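Local coordinates for pyridoxamine 5'-phosphate oxidase-related, FMN-binding protein (Mycobacterium smegmatis, PDB 6ECI), which binds flavin-adenine dinucleotide and probably sequesters it, in a role linked to protecting mycobacteria against hypoxic and oxidative stress, at residues Thr45-Thr50 / Trp114-Pro119; Trp13-Ser18 / Gln76-Ile81; Ala59-Asn64 / Ala86-Asp91. All coordinates share one frame; numbering follows the deposited sequence.

Interaction 1 of 3, residues Thr45-Thr50 / Trp114-Pro119; sequences TVLFRT and WVRVLP. With FAD (flavin-adenine dinucleotide), chain U.
F48 and V115 exchange two backbone hydrogen bonds, F48 N to V115 O and V115 N to F48 O, each 2.9 Å long. At the pair V46–V117 the bonds are unequal: V117 N reaches V46 O at 2.9 Å, whereas V46 N to V117 O is weak. L47–R116, between them, and R49–W114, beyond F48–V115, are non-hydrogen-bonded pairs, in the regular alternation of antiparallel strands. One side-chain bond is added, from R116 NH1 to T45 OG1 (3.2 Å), the hydroxyl lying 24° out of the guanidinium plane. Both partners have stronger ties elsewhere, T45 OG1 to Q42 O and R116 through its salt bridge with D94. R49 O faces the cofactor instead, accepting a nearly straight bond (171°) from flavin N3 of the FAD in chain U at 2.9 Å.

The side chains divide by sheet face. On one, L47 CD1 sits over the centre of the R116 guanidinium, and R49 lays CG over the six-membered ring of W114, 3.7 Å from its centroid, as a CH-pi contact. The R49 chain then bends at chi3, and its guanidinium makes a cation-pi contact with W106. On the other face, V115 CB lies over the F48 ring, offset toward the rim, while V117 CG2 meets the ring's edge at 3.9 Å from CE1.

Helix 92-99 covers the face bearing L47, W114 and R116; L56 of helix 55-60 meets F48 on the other and also touches T50. Within the sheet, strand 114-119 runs between strands 46-49 and 77-88.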
loop_
_atom_site.group_PDB
_atom_site.type_symbol
_atom_site.label_atom_id
_atom_site.label_comp_id
_atom_site.label_asym_id
_atom_site.label_seq_id
_atom_site.Cartn_x
_atom_site.Cartn_y
_atom_site.Cartn_z
ATOM N N THR B 45 2.077 17.448 5.305
ATOM C CA THR B 45 1.535 16.462 6.229
ATOM C C THR B 45 0.523 15.616 5.473
ATOM O O THR B 45 -0.030 16.040 4.455
ATOM C CB THR B 45 0.864 17.094 7.462
ATOM O OG1 THR B 45 -0.380 17.697 7.083
ATOM C CG2 THR B 45 1.759 18.143 8.097
ATOM N N VAL B 46 0.284 14.412 5.981
ATOM C CA VAL B 46 -0.633 13.462 5.362
ATOM C C VAL B 46 -1.864 13.383 6.257
ATOM O O VAL B 46 -1.843 12.737 7.310
ATOM C CB VAL B 46 0.014 12.087 5.160
ATOM C CG1 VAL B 46 -0.954 11.136 4.470
ATOM C CG2 VAL B 46 1.299 12.222 4.358
ATOM N N LEU B 47 -2.943 14.038 5.837
ATOM C CA LEU B 47 -4.167 14.108 6.622
ATOM C C LEU B 47 -5.132 13.002 6.226
ATOM O O LEU B 47 -5.318 12.720 5.039
ATOM C CB LEU B 47 -4.845 15.466 6.438
ATOM C CG LEU B 47 -6.221 15.612 7.089
ATOM C CD1 LEU B 47 -6.109 15.599 8.606
ATOM C CD2 LEU B 47 -6.898 16.878 6.614
ATOM N N PHE B 48 -5.751 12.379 7.226
ATOM C CA PHE B 48 -6.800 11.403 6.975
ATOM C C PHE B 48 -7.735 11.353 8.174
ATOM O O PHE B 48 -7.428 11.860 9.255
ATOM C CB PHE B 48 -6.224 10.015 6.674
ATOM C CG PHE B 48 -5.475 9.396 7.823
ATOM C CD1 PHE B 48 -4.174 9.781 8.109
ATOM C CD2 PHE B 48 -6.062 8.407 8.595
ATOM C CE1 PHE B 48 -3.479 9.201 9.155
ATOM C CE2 PHE B 48 -5.372 7.824 9.641
ATOM C CZ PHE B 48 -4.079 8.219 9.920
ATOM N N ARG B 49 -8.895 10.741 7.961
ATOM C CA ARG B 49 -9.876 10.524 9.009
ATOM C C ARG B 49 -9.864 9.062 9.427
ATOM O O ARG B 49 -9.573 8.169 8.626
ATOM C CB ARG B 49 -11.281 10.931 8.553
ATOM C CG ARG B 49 -11.596 12.387 8.846
ATOM C CD ARG B 49 -12.887 12.874 8.204
ATOM N NE ARG B 49 -13.774 11.805 7.752
ATOM C CZ ARG B 49 -14.730 11.262 8.501
ATOM N NH1 ARG B 49 -14.917 11.681 9.746
ATOM N NH2 ARG B 49 -15.501 10.302 8.010
ATOM N N THR B 50 -10.174 8.829 10.694
ATOM C CA THR B 50 -10.126 7.503 11.284
ATOM C C THR B 50 -11.501 7.149 11.827
ATOM O O THR B 50 -12.223 8.015 12.334
ATOM C CB THR B 50 -9.050 7.442 12.382
ATOM O OG1 THR B 50 -8.057 6.469 12.033
ATOM C CG2 THR B 50 -9.647 7.108 13.739
ATOM N N TRP B 114 -9.636 13.302 13.230
ATOM C CA TRP B 114 -8.618 13.711 12.277
ATOM C C TRP B 114 -7.240 13.281 12.761
ATOM O O TRP B 114 -6.888 13.490 13.925
ATOM C CB TRP B 114 -8.646 15.224 12.075
ATOM C CG TRP B 114 -9.941 15.758 11.553
ATOM C CD1 TRP B 114 -10.962 16.295 12.284
ATOM C CD2 TRP B 114 -10.353 15.814 10.185
ATOM N NE1 TRP B 114 -11.986 16.682 11.452
ATOM C CE2 TRP B 114 -11.638 16.395 10.158
ATOM C CE3 TRP B 114 -9.762 15.427 8.979
ATOM C CZ2 TRP B 114 -12.340 16.597 8.973
ATOM C CZ3 TRP B 114 -10.462 15.627 7.803
ATOM C CH2 TRP B 114 -11.737 16.207 7.808
ATOM N N VAL B 115 -6.463 12.683 11.865
ATOM C CA VAL B 115 -5.099 12.262 12.150
ATOM C C VAL B 115 -4.196 12.796 11.047
ATOM O O VAL B 115 -4.599 12.858 9.879
ATOM C CB VAL B 115 -4.987 10.725 12.252
ATOM C CG1 VAL B 115 -3.591 10.311 12.698
ATOM C CG2 VAL B 115 -6.040 10.170 13.197
ATOM N N ARG B 116 -2.982 13.195 11.417
ATOM C CA ARG B 116 -1.968 13.623 10.464
ATOM C C ARG B 116 -0.712 12.791 10.655
ATOM O O ARG B 116 -0.300 12.524 11.787
ATOM C CB ARG B 116 -1.611 15.103 10.626
ATOM C CG ARG B 116 -2.672 16.087 10.180
ATOM C CD ARG B 116 -2.126 17.507 10.244
ATOM N NE ARG B 116 -3.183 18.513 10.265
ATOM C CZ ARG B 116 -3.737 19.045 9.179
ATOM N NH1 ARG B 116 -3.340 18.670 7.969
ATOM N NH2 ARG B 116 -4.692 19.956 9.305
ATOM N N VAL B 117 -0.103 12.385 9.547
ATOM C CA VAL B 117 1.213 11.763 9.578
ATOM C C VAL B 117 2.235 12.887 9.466
ATOM O O VAL B 117 2.423 13.461 8.390
ATOM C CB VAL B 117 1.385 10.732 8.457
ATOM C CG1 VAL B 117 2.783 10.133 8.504
ATOM C CG2 VAL B 117 0.341 9.642 8.579
ATOM N N LEU B 118 2.871 13.227 10.585
ATOM C CA LEU B 118 3.892 14.265 10.580
ATOM C C LEU B 118 5.198 13.655 10.089
ATOM O O LEU B 118 5.768 12.782 10.756
ATOM C CB LEU B 118 4.057 14.876 11.971
ATOM C CG LEU B 118 2.775 15.426 12.603
ATOM C CD1 LEU B 118 3.098 16.215 13.860
ATOM C CD2 LEU B 118 1.993 16.279 11.611
ATOM N N PRO B 119 5.706 14.088 8.939
ATOM C CA PRO B 119 6.811 13.363 8.309
ATOM C C PRO B 119 8.130 13.575 9.031
ATOM O O PRO B 119 8.472 14.687 9.438
ATOM C CB PRO B 119 6.854 13.949 6.894
ATOM C CG PRO B 119 6.344 15.329 7.066
ATOM C CD PRO B 119 5.306 15.271 8.160
HETATM P PA FAD U . -9.725 -5.828 12.010
HETATM O O1A FAD U . -11.034 -6.457 12.321
HETATM O O2A FAD U . -8.852 -5.476 13.219
HETATM O O5B FAD U . -8.880 -6.698 11.000
HETATM C C5B FAD U . -8.725 -8.121 11.176
HETATM C C4B FAD U . -8.029 -8.666 9.955
HETATM O O4B FAD U . -8.772 -8.292 8.778
HETATM C C3B FAD U . -6.626 -8.122 9.714
HETATM O O3B FAD U . -5.654 -8.857 10.448
HETATM C C2B FAD U . -6.458 -8.300 8.201
HETATM O O2B FAD U . -5.951 -9.579 7.836
HETATM C C1B FAD U . -7.890 -8.103 7.684
HETATM N N9A FAD U . -8.118 -6.777 7.128
HETATM C C8A FAD U . -8.374 -5.621 7.819
HETATM N N7A FAD U . -8.521 -4.564 7.059
HETATM C C5A FAD U . -8.339 -5.060 5.772
HETATM C C6A FAD U . -8.369 -4.440 4.510
HETATM N N6A FAD U . -8.603 -3.141 4.320
HETATM N N1A FAD U . -8.151 -5.224 3.428
HETATM C C2A FAD U . -7.923 -6.526 3.611
HETATM N N3A FAD U . -7.868 -7.215 4.752
HETATM C C4A FAD U . -8.089 -6.415 5.807
HETATM N N1 FAD U . -10.351 3.372 7.462
HETATM C C2 FAD U . -10.225 4.607 8.025
HETATM O O2 FAD U . -10.237 4.762 9.250
HETATM N N3 FAD U . -10.083 5.719 7.211
HETATM C C4 FAD U . -10.050 5.717 5.831
HETATM O O4 FAD U . -9.919 6.774 5.216
HETATM C C4X FAD U . -10.184 4.397 5.243
HETATM N N5 FAD U . -10.165 4.299 3.941
HETATM C C5X FAD U . -10.290 3.036 3.381
HETATM C C6 FAD U . -10.271 2.910 1.994
HETATM C C7 FAD U . -10.393 1.666 1.384
HETATM C C7M FAD U . -10.369 1.571 -0.118
HETATM C C8 FAD U . -10.534 0.516 2.179
HETATM C C8M FAD U . -10.674 -0.844 1.549
HETATM C C9 FAD U . -10.556 0.637 3.565
HETATM C C9A FAD U . -10.434 1.883 4.168
HETATM N N10 FAD U . -10.448 2.038 5.569
HETATM C C10 FAD U . -10.326 3.282 6.141
HETATM C "C1'" FAD U . -10.593 0.873 6.449
HETATM C "C2'" FAD U . -9.294 0.491 7.147
HETATM O "O2'" FAD U . -8.516 -0.364 6.308
HETATM C "C3'" FAD U . -9.619 -0.223 8.459
HETATM O "O3'" FAD U . -9.048 0.479 9.557
HETATM C "C4'" FAD U . -9.136 -1.668 8.480
HETATM O "O4'" FAD U . -10.032 -2.424 7.667
HETATM C "C5'" FAD U . -9.018 -2.239 9.879
HETATM O "O5'" FAD U . -10.299 -2.147 10.536
HETATM P P FAD U . -10.753 -3.212 11.607
HETATM O O1P FAD U . -12.246 -3.506 11.429
HETATM O O2P FAD U . -10.359 -2.809 12.975
HETATM O O3P FAD U . -9.946 -4.505 11.166
#

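Interaction 2 of 3, residues Trp13-Ser18 / Gln76-Ile81; sequences WDLLKS and QGWSVI. With FAD (flavin-adenine dinucleotide), chain C.
L15 and W78 point in opposing directions as they pass, the leucine spread over one face of the indole. L15 CB stands almost directly above the six-membered ring, 3.9 Å from its centroid and 5° off the normal, a CH-pi contact; L15 CD1 continues over the CG–CD2 bond, 3.9 Å from W78 CD2, and L15 CD2 reaches toward NE1. W78 CG lies between the backbone N and the carbonyl carbon (chi1 61°), starting the side chain on its way to L15.

At the far end of the ring, S18 closes in. S18 OG, 3.4 Å from W78 CZ2, approaches the indole obliquely and donates to L15 O at 2.7 Å, in the carbonyl plane. S18 N bonds to the same oxygen, which is thus gripped twice by one residue. Next along the strand on the same side, V80 meets L16 obliquely: L16 CD2 touches V80 CB at 3.6 Å, with V80 CG1 beside L16 CG and CD1. No hydrogen bond joins the two segments.

Alternation along the strand gives the residues between these a different task. S79, directed away from the helix, donates from OG to adenine N1A of the FAD in chain C at 2.8 Å, and I81 packs on the same adenine; this FAD is also hydrogen-bonded to R49 O, K55 N and N38 N of the second subunit, and so lies between subunits.

Helix 9-16 therefore rests on the cofactor-averted side of strand 77-88. L16 also touches A69 of strand 64-72 and V41 of strand 31-41, while V80 packs on I122 of strand 121-127.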
loop_
_atom_site.group_PDB
_atom_site.type_symbol
_atom_site.label_atom_id
_atom_site.label_comp_id
_atom_site.label_asym_id
_atom_site.label_seq_id
_atom_site.Cartn_x
_atom_site.Cartn_y
_atom_site.Cartn_z
ATOM N N TRP B 13 5.775 15.525 -2.537
ATOM C CA TRP B 13 4.601 16.102 -1.889
ATOM C C TRP B 13 3.529 16.485 -2.902
ATOM O O TRP B 13 2.334 16.425 -2.590
ATOM C CB TRP B 13 5.002 17.317 -1.052
ATOM C CG TRP B 13 5.725 16.955 0.207
ATOM C CD1 TRP B 13 7.041 17.180 0.492
ATOM C CD2 TRP B 13 5.173 16.294 1.349
ATOM N NE1 TRP B 13 7.341 16.699 1.743
ATOM C CE2 TRP B 13 6.212 16.150 2.290
ATOM C CE3 TRP B 13 3.902 15.808 1.667
ATOM C CZ2 TRP B 13 6.018 15.542 3.530
ATOM C CZ3 TRP B 13 3.711 15.206 2.897
ATOM C CH2 TRP B 13 4.763 15.078 3.814
ATOM N N ASP B 14 3.930 16.872 -4.115
ATOM C CA ASP B 14 2.945 17.163 -5.150
ATOM C C ASP B 14 2.415 15.888 -5.793
ATOM O O ASP B 14 1.210 15.770 -6.036
ATOM C CB ASP B 14 3.542 18.089 -6.208
ATOM C CG ASP B 14 3.431 19.550 -5.828
ATOM O OD1 ASP B 14 2.491 19.896 -5.081
ATOM O OD2 ASP B 14 4.278 20.352 -6.277
ATOM N N LEU B 15 3.298 14.923 -6.073
ATOM C CA LEU B 15 2.846 13.648 -6.621
ATOM C C LEU B 15 1.813 12.994 -5.712
ATOM O O LEU B 15 0.869 12.356 -6.192
ATOM C CB LEU B 15 4.035 12.715 -6.840
ATOM C CG LEU B 15 4.871 12.969 -8.096
ATOM C CD1 LEU B 15 6.014 11.980 -8.180
ATOM C CD2 LEU B 15 4.006 12.898 -9.338
ATOM N N LEU B 16 1.968 13.152 -4.396
ATOM C CA LEU B 16 0.972 12.632 -3.465
ATOM C C LEU B 16 -0.387 13.289 -3.667
ATOM O O LEU B 16 -1.422 12.650 -3.452
ATOM C CB LEU B 16 1.446 12.829 -2.024
ATOM C CG LEU B 16 2.540 11.879 -1.543
ATOM C CD1 LEU B 16 2.843 12.111 -0.072
ATOM C CD2 LEU B 16 2.114 10.443 -1.787
ATOM N N LYS B 17 -0.408 14.557 -4.083
ATOM C CA LYS B 17 -1.670 15.256 -4.294
ATOM C C LYS B 17 -2.399 14.800 -5.550
ATOM O O LYS B 17 -3.543 15.215 -5.764
ATOM C CB LYS B 17 -1.433 16.766 -4.367
ATOM C CG LYS B 17 -0.741 17.350 -3.156
ATOM C CD LYS B 17 -1.385 18.657 -2.746
ATOM C CE LYS B 17 -0.440 19.492 -1.906
ATOM N NZ LYS B 17 0.779 19.870 -2.673
ATOM N N SER B 18 -1.777 13.967 -6.383
ATOM C CA SER B 18 -2.398 13.511 -7.618
ATOM C C SER B 18 -3.282 12.281 -7.424
ATOM O O SER B 18 -3.999 11.903 -8.355
ATOM C CB SER B 18 -1.328 13.199 -8.666
ATOM O OG SER B 18 -0.661 11.986 -8.371
ATOM N N GLN B 76 5.484 4.232 -17.424
ATOM C CA GLN B 76 6.228 4.470 -16.195
ATOM C C GLN B 76 5.290 4.593 -15.000
ATOM O O GLN B 76 4.064 4.635 -15.129
ATOM C CB GLN B 76 7.091 5.732 -16.307
ATOM C CG GLN B 76 8.451 5.502 -16.934
ATOM C CD GLN B 76 9.287 6.764 -16.971
ATOM O OE1 GLN B 76 8.808 7.824 -17.372
ATOM N NE2 GLN B 76 10.542 6.659 -16.549
ATOM N N GLY B 77 5.901 4.656 -13.817
ATOM C CA GLY B 77 5.172 4.851 -12.582
ATOM C C GLY B 77 6.055 5.529 -11.558
ATOM O O GLY B 77 7.256 5.716 -11.765
ATOM N N TRP B 78 5.435 5.904 -10.442
ATOM C CA TRP B 78 6.128 6.553 -9.340
ATOM C C TRP B 78 5.538 6.051 -8.033
ATOM O O TRP B 78 4.433 5.505 -8.001
ATOM C CB TRP B 78 6.012 8.084 -9.411
ATOM C CG TRP B 78 4.591 8.552 -9.333
ATOM C CD1 TRP B 78 3.764 8.826 -10.378
ATOM C CD2 TRP B 78 3.821 8.775 -8.143
ATOM N NE1 TRP B 78 2.530 9.213 -9.917
ATOM C CE2 TRP B 78 2.540 9.187 -8.548
ATOM C CE3 TRP B 78 4.094 8.669 -6.775
ATOM C CZ2 TRP B 78 1.532 9.495 -7.635
ATOM C CZ3 TRP B 78 3.092 8.970 -5.873
ATOM C CH2 TRP B 78 1.827 9.380 -6.306
ATOM N N SER B 79 6.281 6.252 -6.947
ATOM C CA SER B 79 5.764 5.972 -5.619
ATOM C C SER B 79 6.452 6.887 -4.621
ATOM O O SER B 79 7.591 7.311 -4.827
ATOM C CB SER B 79 5.962 4.508 -5.220
ATOM O OG SER B 79 7.329 4.219 -5.008
ATOM N N VAL B 80 5.741 7.190 -3.538
ATOM C CA VAL B 80 6.240 8.044 -2.467
ATOM C C VAL B 80 6.019 7.317 -1.149
ATOM O O VAL B 80 4.940 6.759 -0.918
ATOM C CB VAL B 80 5.538 9.417 -2.462
ATOM C CG1 VAL B 80 5.905 10.210 -1.221
ATOM C CG2 VAL B 80 5.897 10.197 -3.713
ATOM N N ILE B 81 7.041 7.309 -0.295
ATOM C CA ILE B 81 6.965 6.707 1.030
ATOM C C ILE B 81 7.291 7.775 2.065
ATOM O O ILE B 81 8.325 8.445 1.970
ATOM C CB ILE B 81 7.917 5.504 1.172
ATOM C CG1 ILE B 81 7.584 4.429 0.139
ATOM C CG2 ILE B 81 7.825 4.917 2.570
ATOM C CD1 ILE B 81 8.558 3.275 0.134
HETATM P PA FAD C . 17.432 1.205 -1.643
HETATM O O1A FAD C . 18.131 2.151 -2.547
HETATM O O2A FAD C . 18.340 0.296 -0.811
HETATM O O5B FAD C . 16.434 1.962 -0.685
HETATM C C5B FAD C . 16.869 3.075 0.125
HETATM C C4B FAD C . 15.654 3.808 0.633
HETATM O O4B FAD C . 14.963 4.411 -0.480
HETATM C C3B FAD C . 14.605 2.938 1.311
HETATM O O3B FAD C . 14.905 2.738 2.688
HETATM C C2B FAD C . 13.325 3.757 1.124
HETATM O O2B FAD C . 13.128 4.704 2.168
HETATM C C1B FAD C . 13.571 4.454 -0.220
HETATM N N9A FAD C . 12.871 3.835 -1.340
HETATM C C8A FAD C . 13.253 2.728 -2.053
HETATM N N7A FAD C . 12.418 2.387 -3.005
HETATM C C5A FAD C . 11.406 3.341 -2.906
HETATM C C6A FAD C . 10.221 3.536 -3.636
HETATM N N6A FAD C . 9.827 2.763 -4.649
HETATM N N1A FAD C . 9.441 4.585 -3.283
HETATM C C2A FAD C . 9.830 5.368 -2.275
HETATM N N3A FAD C . 10.922 5.274 -1.515
HETATM C C4A FAD C . 11.680 4.229 -1.888
HETATM N N1 FAD C . 10.912 -3.244 -8.267
HETATM C C2 FAD C . 10.894 -4.532 -8.716
HETATM O O2 FAD C . 11.784 -5.334 -8.415
HETATM N N3 FAD C . 9.858 -4.961 -9.525
HETATM C C4 FAD C . 8.790 -4.199 -9.952
HETATM O O4 FAD C . 7.925 -4.693 -10.674
HETATM C C4X FAD C . 8.820 -2.831 -9.471
HETATM N N5 FAD C . 7.849 -2.035 -9.826
HETATM C C5X FAD C . 7.880 -0.728 -9.364
HETATM C C6 FAD C . 6.853 0.137 -9.734
HETATM C C7 FAD C . 6.838 1.458 -9.298
HETATM C C7M FAD C . 5.710 2.364 -9.716
HETATM C C8 FAD C . 7.873 1.927 -8.472
HETATM C C8M FAD C . 7.888 3.351 -7.986
HETATM C C9 FAD C . 8.902 1.066 -8.101
HETATM C C9A FAD C . 8.912 -0.252 -8.541
HETATM N N10 FAD C . 9.942 -1.148 -8.189
HETATM C C10 FAD C . 9.924 -2.447 -8.632
HETATM C "C1'" FAD C . 11.042 -0.722 -7.315
HETATM C "C2'" FAD C . 10.833 -1.144 -5.863
HETATM O "O2'" FAD C . 9.538 -0.744 -5.418
HETATM C "C3'" FAD C . 11.896 -0.485 -4.984
HETATM O "O3'" FAD C . 12.059 0.868 -5.392
HETATM C "C4'" FAD C . 13.255 -1.181 -5.022
HETATM O "O4'" FAD C . 13.081 -2.582 -4.804
HETATM C "C5'" FAD C . 14.220 -0.608 -4.007
HETATM O "O5'" FAD C . 15.509 -1.232 -4.177
HETATM P P FAD C . 16.837 -0.467 -3.822
HETATM O O1P FAD C . 17.094 0.601 -4.888
HETATM O O2P FAD C . 17.943 -1.419 -3.576
HETATM O O3P FAD C . 16.456 0.277 -2.478
#

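Interaction 3 of 3, residues Ala59-Asn64 / Ala86-Asp91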
loop_
_atom_site.group_PDB
_atom_site.type_symbol
_atom_site.label_atom_id
_atom_site.label_comp_id
_atom_site.label_asym_id
_atom_site.label_seq_id
_atom_site.Cartn_x
_atom_site.Cartn_y
_atom_site.Cartn_z
ATOM N N ALA B 59 -3.436 1.024 16.210
ATOM C CA ALA B 59 -2.182 0.604 15.595
ATOM C C ALA B 59 -1.314 1.774 15.142
ATOM O O ALA B 59 -0.086 1.712 15.264
ATOM C CB ALA B 59 -2.460 -0.318 14.405
ATOM N N ALA B 60 -1.918 2.839 14.620
ATOM C CA ALA B 60 -1.162 3.909 13.980
ATOM C C ALA B 60 -0.980 5.137 14.859
ATOM O O ALA B 60 0.115 5.704 14.898
ATOM C CB ALA B 60 -1.843 4.327 12.673
ATOM N N ILE B 61 -2.033 5.559 15.561
ATOM C CA ILE B 61 -2.004 6.832 16.267
ATOM C C ILE B 61 -0.946 6.800 17.359
ATOM O O ILE B 61 -0.872 5.853 18.151
ATOM C CB ILE B 61 -3.398 7.150 16.829
ATOM C CG1 ILE B 61 -4.359 7.481 15.683
ATOM C CG2 ILE B 61 -3.326 8.293 17.828
ATOM C CD1 ILE B 61 -5.760 7.823 16.130
ATOM N N ASN B 62 -0.105 7.840 17.387
ATOM C CA ASN B 62 0.978 8.014 18.358
ATOM C C ASN B 62 2.060 6.943 18.234
ATOM O O ASN B 62 2.841 6.733 19.169
ATOM C CB ASN B 62 0.440 8.066 19.794
ATOM C CG ASN B 62 -0.490 9.240 20.020
ATOM O OD1 ASN B 62 -0.183 10.371 19.641
ATOM N ND2 ASN B 62 -1.639 8.976 20.627
ATOM N N ASN B 63 2.126 6.262 17.091
ATOM C CA ASN B 63 3.182 5.309 16.791
ATOM C C ASN B 63 3.868 5.704 15.491
ATOM O O ASN B 63 3.344 6.496 14.700
ATOM C CB ASN B 63 2.637 3.877 16.671
ATOM C CG ASN B 63 2.120 3.336 17.988
ATOM O OD1 ASN B 63 2.777 3.451 19.022
ATOM N ND2 ASN B 63 0.929 2.741 17.956
ATOM N N ASN B 64 5.056 5.147 15.279
ATOM C CA ASN B 64 5.763 5.356 14.025
ATOM C C ASN B 64 5.095 4.545 12.926
ATOM O O ASN B 64 4.881 3.338 13.077
ATOM C CB ASN B 64 7.229 4.957 14.169
ATOM C CG ASN B 64 7.931 5.712 15.279
ATOM O OD1 ASN B 64 7.688 6.901 15.488
ATOM N ND2 ASN B 64 8.799 5.021 16.007
ATOM N N ALA B 86 2.040 9.407 13.521
ATOM C CA ALA B 86 0.631 9.751 13.392
ATOM C C ALA B 86 0.169 10.433 14.673
ATOM O O ALA B 86 0.283 9.863 15.763
ATOM C CB ALA B 86 -0.213 8.509 13.109
ATOM N N ARG B 87 -0.348 11.649 14.540
ATOM C CA ARG B 87 -0.815 12.431 15.672
ATOM C C ARG B 87 -2.219 12.934 15.376
ATOM O O ARG B 87 -2.498 13.395 14.266
ATOM C CB ARG B 87 0.131 13.608 15.956
ATOM C CG ARG B 87 1.588 13.200 16.169
ATOM C CD ARG B 87 2.009 13.330 17.629
ATOM N NE ARG B 87 2.175 12.044 18.302
ATOM C CZ ARG B 87 3.335 11.576 18.756
ATOM N NH1 ARG B 87 4.447 12.281 18.604
ATOM N NH2 ARG B 87 3.384 10.397 19.358
ATOM N N THR B 88 -3.104 12.834 16.363
ATOM C CA THR B 88 -4.458 13.326 16.172
ATOM C C THR B 88 -4.476 14.852 16.172
ATOM O O THR B 88 -3.576 15.515 16.695
ATOM C CB THR B 88 -5.396 12.794 17.258
ATOM O OG1 THR B 88 -5.167 13.506 18.479
ATOM C CG2 THR B 88 -5.161 11.318 17.491
ATOM N N VAL B 89 -5.524 15.404 15.573
ATOM C CA VAL B 89 -5.691 16.847 15.452
ATOM C C VAL B 89 -6.418 17.342 16.699
ATOM O O VAL B 89 -7.615 17.096 16.871
ATOM C CB VAL B 89 -6.450 17.207 14.171
ATOM C CG1 VAL B 89 -6.868 18.663 14.187
ATOM C CG2 VAL B 89 -5.588 16.901 12.953
ATOM N N ARG B 90 -5.691 18.041 17.570
ATOM C CA ARG B 90 -6.175 18.467 18.882
ATOM C C ARG B 90 -5.969 19.964 19.071
ATOM O O ARG B 90 -5.427 20.416 20.081
ATOM C CB ARG B 90 -5.454 17.716 20.000
ATOM C CG ARG B 90 -6.052 16.379 20.393
ATOM C CD ARG B 90 -4.975 15.476 20.979
ATOM N NE ARG B 90 -3.925 16.248 21.639
ATOM C CZ ARG B 90 -2.644 16.230 21.281
ATOM N NH1 ARG B 90 -2.251 15.473 20.263
ATOM N NH2 ARG B 90 -1.758 16.968 21.937
ATOM N N ASP B 91 -6.402 20.763 18.100
ATOM C CA ASP B 91 -6.055 22.177 18.128
ATOM C C ASP B 91 -6.966 22.937 17.178
ATOM O O ASP B 91 -7.251 22.460 16.080
ATOM C CB ASP B 91 -4.585 22.375 17.738
ATOM C CG ASP B 91 -4.074 23.753 18.061
ATOM O OD1 ASP B 91 -4.774 24.502 18.775
ATOM O OD2 ASP B 91 -2.959 24.081 17.609
#
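The turn that ends helix 55-60 is tied to the last residues of strand 77-88 by a mainly polar contact toward the surface, with a small apolar patch beside it. A86 is its central partner: its O accepts from N62 N at 2.6 Å, with an N-H...O angle of 154°, and its N makes a weak bond to N63 O. The methyl of A86 points at the turn and meets A60 O at 3.3 Å.

R87 adds the side-chain bond. Its chain, bent at chi2 and chi3, brings NE round to N62 OD1 at 3.2 Å; the donor lies in the amide's carbonyl plane, on a lone pair, and the oxygen lies close to the guanidinium plane. The two flat groups are turned 38° apart, and R87 NH2 passes alongside N62 CA. On the other flank, I61 and T88 cross at about a right angle, methyl against methyl, CG2 to CG2 at 3.6 Å. I61 also rests on V115 of strand 114-119.

The geometry is that of a type II beta turn from A60 to N63, closed by N63 N to A60 O at 3.0 Å, with N62 taking the positive phi (65°) expected at its third position. N63 ND2 also donates to A59 O, back in the helix, from above the carbonyl plane. Here this turn takes the chain from helix 55-60 into strand 64-72 of the FMN-binding split beta-barrel.

Strand 77-88 serves interactions 2 and 3 at opposite sides of the chain's centre, and strand 114-119 of interaction 1 is its neighbour in the sheet. Interaction 1 lies nearest the middle and combines strand pairing with buried side chains on both faces; interaction 2 is apolar, helix on sheet; interaction 3, as far from the centre as interaction 2, depends on turn and side-chain hydrogen bonds. Interactions 1 and 3 adjoin through probable backbone bonds, W114 O with V89 N and R116 O with R87 N. Interactions 1 and 2 meet where W13 packs on T45, V46 and P119. Each of these two reaches an FAD, interaction 1 at the flavin and interaction 2 chiefly at the adenine, whereas interaction 3 touches neither.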